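Local coordinates for protein DNA-entry nuclease inhibitor (Bacillus subtilis subsp. subtilis, PDB 4MQD) that inhibits the DNA-degrading activity of the DNA-entry nuclease and takes part in the competence of cells for transformation, at residues Lys6-Ser14 / Ile92-Asp103. Residues are numbered along the deposited sequence; the frame is centred on the assembly and turned at random.
Sequences KSWKPQELS and IESIMSKRLSFD
Phe-102, flat enough to offer a thin edge, turns it onto one face of the Trp-8 indole, a T-shaped pair with planes 76° apart and CD2 of Phe-102 3.5 Å from CD1 of Trp-8. Methylenes of Lys-6 lie on the other face, by the rim of the six-membered ring (CE to Trp-8 CZ2 3.6 Å). At the indole edge lie Asp-103 O and a water, which accepts from Trp-8 NE1 and Asp-103 N. Tryptophan suits this half-covered border, pairing broad apolar faces with an N-H for water; an alanine here would probably leave the Phe-102 edge without its aromatic face and the water without one donor. Past the ring, the long Lys-6 chain carries NZ to Asp-103 OD2, a long salt bridge of 3.6 Å. Strand 6-14 borders one sheet; residues 92-103 are the end of strand 90-93, a turn and edge strand 100-102 of the other, the sheets facing as in a β-sandwich. Gln-11 rests its apolar CB on Leu-100 CD1 (3.7 Å) and gives OE1 to water. Leu-13, branched and apolar like Leu-100, swings CG opposite its own N (chi1 -166°), carrying CD1 to Lys-98 O (3.3 Å), Ser-97 OG and Leu-100 CG. Small Ser-97 accepts from Ser-94 N at OG (2.9 Å) within the type II turn.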
loop_
_atom_site.group_PDB
_atom_site.type_symbol
_atom_site.label_atom_id
_atom_site.label_comp_id
_atom_site.label_asym_id
_atom_site.label_seq_id
_atom_site.Cartn_x
_atom_site.Cartn_y
_atom_site.Cartn_z
ATOM N N LYS A 6 -6.476 4.199 16.060
ATOM C CA LYS A 6 -5.490 5.053 16.715
ATOM C C LYS A 6 -4.201 5.074 15.895
ATOM O O LYS A 6 -3.740 4.029 15.428
ATOM C CB LYS A 6 -5.220 4.535 18.128
ATOM C CG LYS A 6 -4.419 5.464 19.023
ATOM C CD LYS A 6 -4.476 4.988 20.470
ATOM C CE LYS A 6 -3.703 5.905 21.405
ATOM N NZ LYS A 6 -3.800 5.472 22.826
ATOM N N SER A 7 -3.639 6.268 15.706
ATOM C CA SER A 7 -2.400 6.439 14.944
ATOM C C SER A 7 -1.377 7.233 15.745
ATOM O O SER A 7 -1.737 8.087 16.560
ATOM C CB SER A 7 -2.676 7.150 13.618
ATOM O OG SER A 7 -3.274 6.275 12.678
ATOM N N TRP A 8 -0.101 6.950 15.494
ATOM C CA TRP A 8 1.000 7.604 16.189
ATOM C C TRP A 8 1.865 8.404 15.227
ATOM O O TRP A 8 2.044 8.029 14.070
ATOM C CB TRP A 8 1.874 6.567 16.898
ATOM C CG TRP A 8 1.340 6.114 18.215
ATOM C CD1 TRP A 8 1.725 6.551 19.450
ATOM C CD2 TRP A 8 0.329 5.126 18.437
ATOM N NE1 TRP A 8 1.014 5.896 20.427
ATOM C CE2 TRP A 8 0.150 5.017 19.830
ATOM C CE3 TRP A 8 -0.446 4.325 17.591
ATOM C CZ2 TRP A 8 -0.770 4.136 20.399
ATOM C CZ3 TRP A 8 -1.362 3.450 18.156
ATOM C CH2 TRP A 8 -1.516 3.364 19.547
ATOM N N LYS A 9 2.404 9.508 15.729
ATOM C CA LYS A 9 3.394 10.298 15.009
ATOM C C LYS A 9 4.591 9.413 14.642
ATOM O O LYS A 9 5.013 8.588 15.448
ATOM C CB LYS A 9 3.854 11.450 15.909
ATOM C CG LYS A 9 4.850 12.414 15.288
ATOM C CD LYS A 9 5.379 13.373 16.344
ATOM C CE LYS A 9 6.387 14.352 15.762
ATOM N NZ LYS A 9 5.773 15.265 14.758
ATOM N N PRO A 10 5.133 9.563 13.419
ATOM C CA PRO A 10 6.331 8.797 13.066
ATOM C C PRO A 10 7.472 9.019 14.060
ATOM O O PRO A 10 7.688 10.147 14.508
ATOM C CB PRO A 10 6.708 9.344 11.688
ATOM C CG PRO A 10 5.428 9.846 11.118
ATOM C CD PRO A 10 4.627 10.354 12.281
ATOM N N GLN A 11 8.181 7.946 14.401
ATOM C CA GLN A 11 9.264 8.003 15.378
ATOM C C GLN A 11 10.576 7.574 14.743
ATOM O O GLN A 11 10.701 6.446 14.264
ATOM C CB GLN A 11 8.953 7.093 16.568
ATOM C CG GLN A 11 7.820 7.587 17.457
ATOM C CD GLN A 11 8.162 8.866 18.198
ATOM O OE1 GLN A 11 9.329 9.155 18.462
ATOM N NE2 GLN A 11 7.140 9.641 18.537
ATOM N N GLU A 12 11.550 8.479 14.746
ATOM C CA GLU A 12 12.881 8.179 14.236
ATOM C C GLU A 12 13.582 7.203 15.181
ATOM O O GLU A 12 13.437 7.296 16.399
ATOM C CB GLU A 12 13.698 9.465 14.078
ATOM C CG GLU A 12 14.972 9.297 13.261
ATOM C CD GLU A 12 15.583 10.623 12.833
ATOM O OE1 GLU A 12 15.235 11.668 13.424
ATOM O OE2 GLU A 12 16.418 10.617 11.900
ATOM N N LEU A 13 14.325 6.262 14.610
ATOM C CA LEU A 13 14.994 5.223 15.387
ATOM C C LEU A 13 16.256 4.768 14.665
ATOM O O LEU A 13 16.214 4.455 13.474
ATOM C CB LEU A 13 14.052 4.032 15.588
ATOM C CG LEU A 13 14.447 2.991 16.639
ATOM C CD1 LEU A 13 14.291 3.554 18.043
ATOM C CD2 LEU A 13 13.616 1.724 16.483
ATOM N N SER A 14 17.376 4.742 15.386
ATOM C CA SER A 14 18.631 4.238 14.831
ATOM C C SER A 14 18.659 2.717 14.917
ATOM O O SER A 14 18.681 2.156 16.011
ATOM C CB SER A 14 19.831 4.827 15.575
ATOM O OG SER A 14 19.931 6.221 15.343
ATOM N N ILE A 92 9.143 -0.242 21.660
ATOM C CA ILE A 92 9.874 -0.624 20.458
ATOM C C ILE A 92 11.275 -0.042 20.571
ATOM O O ILE A 92 11.441 1.117 20.956
ATOM C CB ILE A 92 9.187 -0.127 19.170
ATOM C CG1 ILE A 92 7.765 -0.696 19.084
ATOM C CG2 ILE A 92 10.013 -0.517 17.950
ATOM C CD1 ILE A 92 7.007 -0.315 17.830
ATOM N N GLU A 93 12.279 -0.851 20.252
ATOM C CA GLU A 93 13.666 -0.459 20.458
ATOM C C GLU A 93 14.624 -1.331 19.651
ATOM O O GLU A 93 14.377 -2.521 19.449
ATOM C CB GLU A 93 14.014 -0.556 21.951
ATOM C CG GLU A 93 15.311 0.139 22.338
ATOM C CD GLU A 93 15.617 0.062 23.823
ATOM O OE1 GLU A 93 14.697 -0.212 24.624
ATOM O OE2 GLU A 93 16.790 0.281 24.189
ATOM N N SER A 94 15.706 -0.719 19.177
ATOM C CA SER A 94 16.821 -1.448 18.587
ATOM C C SER A 94 17.969 -1.414 19.590
ATOM O O SER A 94 17.837 -0.841 20.669
ATOM C CB SER A 94 17.241 -0.819 17.257
ATOM O OG SER A 94 18.177 -1.640 16.579
ATOM N N ILE A 95 19.095 -2.020 19.239
ATOM C CA ILE A 95 20.213 -2.132 20.171
ATOM C C ILE A 95 20.887 -0.769 20.379
ATOM O O ILE A 95 21.425 -0.180 19.439
ATOM C CB ILE A 95 21.208 -3.215 19.708
ATOM C CG1 ILE A 95 20.521 -4.587 19.772
ATOM C CG2 ILE A 95 22.459 -3.218 20.576
ATOM C CD1 ILE A 95 21.079 -5.614 18.818
HETATM N N MSE A 96 20.818 -0.279 21.617
HETATM C CA MSE A 96 21.372 1.022 22.035
HETATM C C MSE A 96 20.646 2.216 21.453
HETATM O O MSE A 96 21.161 3.332 21.495
HETATM C CB MSE A 96 22.871 1.153 21.737
HETATM C CG MSE A 96 23.703 0.023 22.331
HETATM SE SE MSE A 96 24.002 0.337 24.254
HETATM C CE MSE A 96 24.102 -1.565 24.717
ATOM N N SER A 97 19.440 2.009 20.928
ATOM C CA SER A 97 18.645 3.106 20.381
ATOM C C SER A 97 17.833 3.767 21.486
ATOM O O SER A 97 17.880 3.342 22.643
ATOM C CB SER A 97 17.691 2.590 19.300
ATOM O OG SER A 97 16.583 1.915 19.875
ATOM N N LYS A 98 17.084 4.806 21.121
ATOM C CA LYS A 98 16.064 5.363 22.007
ATOM C C LYS A 98 14.981 4.313 22.224
ATOM O O LYS A 98 14.731 3.483 21.345
ATOM C CB LYS A 98 15.433 6.619 21.400
ATOM C CG LYS A 98 16.386 7.796 21.272
ATOM C CD LYS A 98 15.674 9.058 20.802
ATOM C CE LYS A 98 15.280 8.977 19.336
ATOM N NZ LYS A 98 14.706 10.261 18.844
ATOM N N ARG A 99 14.350 4.347 23.395
ATOM C CA ARG A 99 13.228 3.462 23.683
ATOM C C ARG A 99 11.925 4.160 23.314
ATOM O O ARG A 99 11.584 5.195 23.887
ATOM C CB ARG A 99 13.211 3.058 25.157
ATOM C CG ARG A 99 12.033 2.168 25.529
ATOM C CD ARG A 99 12.126 1.649 26.952
ATOM N NE ARG A 99 13.001 0.481 27.062
ATOM C CZ ARG A 99 13.040 -0.339 28.111
ATOM N NH1 ARG A 99 12.252 -0.136 29.162
ATOM N NH2 ARG A 99 13.872 -1.376 28.110
ATOM N N LEU A 100 11.206 3.595 22.349
ATOM C CA LEU A 100 9.892 4.103 21.973
ATOM C C LEU A 100 8.835 3.453 22.855
ATOM O O LEU A 100 9.022 2.332 23.331
ATOM C CB LEU A 100 9.599 3.808 20.501
ATOM C CG LEU A 100 10.668 4.247 19.496
ATOM C CD1 LEU A 100 10.223 3.915 18.082
ATOM C CD2 LEU A 100 10.972 5.731 19.624
ATOM N N SER A 101 7.734 4.167 23.077
ATOM C CA SER A 101 6.622 3.656 23.873
ATOM C C SER A 101 5.298 3.926 23.173
ATOM O O SER A 101 5.111 4.984 22.573
ATOM C CB SER A 101 6.617 4.302 25.256
ATOM O OG SER A 101 7.805 3.988 25.956
ATOM N N PHE A 102 4.390 2.957 23.251
ATOM C CA PHE A 102 3.079 3.063 22.619
ATOM C C PHE A 102 2.011 2.520 23.559
ATOM O O PHE A 102 2.112 1.387 24.035
ATOM C CB PHE A 102 3.065 2.292 21.297
ATOM C CG PHE A 102 4.123 2.740 20.326
ATOM C CD1 PHE A 102 5.383 2.156 20.329
ATOM C CD2 PHE A 102 3.862 3.756 19.418
ATOM C CE1 PHE A 102 6.359 2.573 19.439
ATOM C CE2 PHE A 102 4.833 4.176 18.525
ATOM C CZ PHE A 102 6.083 3.583 18.534
ATOM N N ASP A 103 1.000 3.342 23.831
ATOM C CA ASP A 103 -0.089 2.975 24.730
ATOM C C ASP A 103 -1.054 2.007 24.038
ATOM O O ASP A 103 -2.078 2.413 23.489
ATOM C CB ASP A 103 -0.827 4.235 25.204
ATOM C CG ASP A 103 -1.868 3.944 26.270
ATOM O OD1 ASP A 103 -1.615 3.081 27.138
ATOM O OD2 ASP A 103 -2.939 4.587 26.245
HETATM O O HOH W 1 1.014 6.111 23.309
HETATM O O HOH W 2 12.275 9.323 17.938
HETATM O O HOH W 3 17.561 6.151 18.267
HETATM O O HOH W 4 21.106 1.687 17.318
#